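Local coordinates for putative dehydratase (Mesorhizobium loti, PDB 2POZ) that is a member of the enolase superfamily, related to mandelate racemase and muconate lactonizing enzyme, and probably acts as a lyase that dehydrates a substrate not identified here, at the interface of chains A and B and the interface of chains A and C. Residues are numbered along the deposited sequence; one frame, centred on the assembly and turned at random. Chains: chain A/B/C, Putative dehydratase.

Contact 1: the interface of chains A and B. Residues chain A 66, 101, 104; chain B 114-115, 117-118.
The ammonium group of A:Lys104 reaches over to B:Glu114 and meets both its backbone and its side chain. A:Lys104 NZ donates a hydrogen bond to the carbonyl O of B:Glu114 at 3.0 Å, tilted from that carbonyl's plane. A salt bridge joins A:Lys104 NZ to carboxylate OE1 of B:Glu114 at 3.1 Å. A third acceptor lies within its own chain: A:Lys104 NZ bonds to the carbonyl O of A:Ser66 at 3.0 Å, in the carbonyl plane and on a lone pair. Three oxygens thus grip one nitrogen and fix where the lysine chain ends. With CG anti to the backbone N (chi1 -174°), A:Lys104 first runs straight off its helix, then bends at chi3 and chi4 to bring NZ between the two chains. B:Glu114 is itself bent at chi2, which folds its carboxylate back towards the lysine. The close-packed centre is this crossing, where the two charged side chains meet at about a right angle and bury most of the surface of the patch. Beside it the indole of A:Trp101 adds a slight edge contact with the chain B backbone. A:Trp101 CH2 touches CA of B:Gly117 at 3.5 Å, and the carbonyl O of B:Leu115 lies in the ring plane, 3.6 Å from A:Trp101 CZ3. Glycine brings no side chain to this spot, which lets the indole approach the main chain closely. On the looser side, a water spans the gap: it is 3.1 Å from hydroxyl OG of A:Ser66 and 2.6 Å from carboxylate OE2 of B:Glu114, so the carboxylate divides its oxygens between lysine and water. The proximity of the ammonium group would be expected to favour the charged carboxylate. In the fold, A:Trp101 and A:Lys104 stand one turn apart on helix 87-108, and A:Ser66 lies in the loop just before helix 68-78; the partner segment is the short helix 112-115 with the glycine turn that follows it.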
# COMPACT_ATOMS: atom_id res chain seq x y z
N SER A 66 -40.29 21.27 -5.03
CA SER A 66 -39.80 21.26 -3.65
C SER A 66 -38.99 19.99 -3.34
O SER A 66 -38.16 20.00 -2.42
CB SER A 66 -40.97 21.37 -2.66
OG SER A 66 -41.69 20.16 -2.60
N TRP A 101 -33.51 25.34 -6.11
CA TRP A 101 -33.25 26.00 -4.83
C TRP A 101 -33.73 27.45 -4.88
O TRP A 101 -34.18 28.00 -3.87
CB TRP A 101 -31.75 25.96 -4.48
CG TRP A 101 -31.31 24.64 -3.95
CD1 TRP A 101 -30.59 23.69 -4.61
CD2 TRP A 101 -31.63 24.08 -2.67
NE1 TRP A 101 -30.44 22.57 -3.82
CE2 TRP A 101 -31.07 22.79 -2.62
CE3 TRP A 101 -32.35 24.55 -1.56
CZ2 TRP A 101 -31.20 21.95 -1.50
CZ3 TRP A 101 -32.48 23.72 -0.45
CH2 TRP A 101 -31.91 22.44 -0.43
N LYS A 104 -37.36 27.26 -4.15
CA LYS A 104 -37.60 26.94 -2.76
C LYS A 104 -37.37 28.17 -1.88
O LYS A 104 -38.15 28.45 -0.98
CB LYS A 104 -36.71 25.78 -2.30
CG LYS A 104 -37.01 25.30 -0.88
CD LYS A 104 -36.12 24.11 -0.50
CE LYS A 104 -36.60 22.82 -1.14
NZ LYS A 104 -37.85 22.32 -0.49
N GLU B 114 -37.75 19.93 4.65
CA GLU B 114 -38.01 20.78 3.49
C GLU B 114 -36.79 21.67 3.24
O GLU B 114 -36.42 21.93 2.10
CB GLU B 114 -39.25 21.66 3.70
CG GLU B 114 -40.57 20.96 3.38
CD GLU B 114 -40.56 20.26 2.03
OE1 GLU B 114 -40.11 20.89 1.04
OE2 GLU B 114 -41.00 19.10 1.94
N LEU B 115 -36.17 22.12 4.33
CA LEU B 115 -34.98 22.97 4.23
C LEU B 115 -33.79 22.19 3.67
O LEU B 115 -32.93 22.75 2.98
CB LEU B 115 -34.62 23.51 5.62
CG LEU B 115 -35.72 24.20 6.43
CD1 LEU B 115 -35.17 24.56 7.80
CD2 LEU B 115 -36.23 25.45 5.70
N GLY B 117 -33.82 20.02 1.36
CA GLY B 117 -33.97 19.66 -0.04
C GLY B 117 -35.23 18.88 -0.35
O GLY B 117 -35.34 18.27 -1.41
N GLY B 118 -36.17 18.88 0.59
CA GLY B 118 -37.42 18.19 0.38
C GLY B 118 -37.42 16.74 0.81
O GLY B 118 -36.39 16.17 1.17
O HOH W 1 -40.73 18.20 -0.44

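Contact 2: the interface of chains A and C. Residues chain A 51, 54-55, 58-59; chain C 43-45.
Helix 45-59 of chain A forms one wall of this interface, and the loop leading into the same helix of chain C supplies the other, with C:Val43 set against the helix side. The valine spreads its two methyl groups over different neighbours. CG1 of C:Val43, anti to the backbone N (chi1 -177°), points at the helix and packs on CB of A:Asp54 at 3.6 Å, with CD2 of A:Leu55 at 4.0 Å. CG2 of C:Val43 turns to the helix end, meeting CE2 of A:Phe59 at 3.8 Å and the aliphatic CG of A:Arg58 at 4.0 Å. These last two are paired within chain A: CG of A:Arg58 lies over the centre of the phenyl face, and the guanidinium has CE1 of A:Phe59 over its own centre. Selenomethionine A:Met51, bent at chi2 and chi3, places SE of A:Met51 4.0 Å from CA of C:Gly44. Carboxylate OD2 of A:Asp54 comes 3.2 Å from N of C:Gly45, but that N-H points away and makes no hydrogen bond to it. Replacing A:Asp54 by a glycine would probably leave a gap beside the valine CG1 and C:Gly44, giving the loop more freedom to shift. By the two-fold symmetry, the 43-45 loop of chain A meets helix 45-59 of chain C in turn, with both elements belonging to the N-terminal family region.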
# COMPACT_ATOMS: atom_id res chain seq x y z
N MSE A 51 -28.45 19.27 -23.43
CA MSE A 51 -28.60 18.42 -22.25
C MSE A 51 -29.72 18.91 -21.35
O MSE A 51 -30.53 18.12 -20.88
CB MSE A 51 -27.31 18.34 -21.45
CG MSE A 51 -27.40 17.41 -20.24
SE MSE A 51 -27.80 15.56 -20.72
CE MSE A 51 -29.71 15.59 -20.81
N ASP A 54 -32.99 17.88 -22.97
CA ASP A 54 -33.30 16.46 -22.81
C ASP A 54 -33.70 16.12 -21.38
O ASP A 54 -34.65 15.38 -21.15
CB ASP A 54 -32.10 15.59 -23.22
CG ASP A 54 -31.78 15.69 -24.71
OD1 ASP A 54 -32.67 16.06 -25.50
OD2 ASP A 54 -30.63 15.37 -25.10
N LEU A 55 -32.95 16.66 -20.42
CA LEU A 55 -33.25 16.43 -19.01
C LEU A 55 -34.62 16.98 -18.64
O LEU A 55 -35.42 16.32 -17.97
CB LEU A 55 -32.18 17.08 -18.12
CG LEU A 55 -30.81 16.40 -18.00
CD1 LEU A 55 -29.84 17.32 -17.25
CD2 LEU A 55 -30.96 15.05 -17.26
N ARG A 58 -37.56 14.98 -20.16
CA ARG A 58 -37.70 13.65 -19.58
C ARG A 58 -38.06 13.63 -18.09
O ARG A 58 -38.80 12.75 -17.64
CB ARG A 58 -36.40 12.87 -19.79
CG ARG A 58 -36.34 11.53 -19.07
CD ARG A 58 -37.23 10.47 -19.73
NE ARG A 58 -37.18 9.21 -19.00
CZ ARG A 58 -37.82 8.97 -17.85
NH1 ARG A 58 -38.57 9.92 -17.28
NH2 ARG A 58 -37.70 7.79 -17.25
N PHE A 59 -37.58 14.60 -17.33
CA PHE A 59 -37.81 14.58 -15.89
C PHE A 59 -38.52 15.71 -15.17
O PHE A 59 -38.94 15.52 -14.03
CB PHE A 59 -36.46 14.41 -15.17
CG PHE A 59 -35.66 13.23 -15.62
CD1 PHE A 59 -36.05 11.94 -15.28
CD2 PHE A 59 -34.49 13.41 -16.36
CE1 PHE A 59 -35.29 10.84 -15.66
CE2 PHE A 59 -33.72 12.32 -16.75
CZ PHE A 59 -34.12 11.03 -16.40
N VAL C 43 -30.38 9.68 -21.56
CA VAL C 43 -30.71 11.08 -21.76
C VAL C 43 -29.52 11.91 -22.23
O VAL C 43 -28.51 12.00 -21.53
CB VAL C 43 -31.27 11.69 -20.46
CG1 VAL C 43 -31.69 13.13 -20.69
CG2 VAL C 43 -32.48 10.86 -19.99
N GLY C 44 -29.63 12.51 -23.41
CA GLY C 44 -28.54 13.33 -23.91
C GLY C 44 -28.26 13.27 -25.40
O GLY C 44 -27.20 13.71 -25.84
N GLY C 45 -29.19 12.73 -26.17
CA GLY C 45 -28.99 12.65 -27.61
C GLY C 45 -28.79 14.03 -28.22
O GLY C 45 -27.93 14.22 -29.08

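Contact 1 and contact 2 lie about 23 Å apart, centre to centre, and link chain A to two different neighbours. They share no residues in chain A: contact 1 uses helix 87-108 and the loop before helix 68-78, whereas contact 2 uses helix 45-59. The chemistry differs too, a charged cluster with bound water in one and mainly apolar packing in the other. Each interface is two-fold symmetric, so every subunit offers both halves of both contacts. Two distinct two-fold interfaces on one subunit could together build a closed octamer, consistent with the octameric assembly of eight copies.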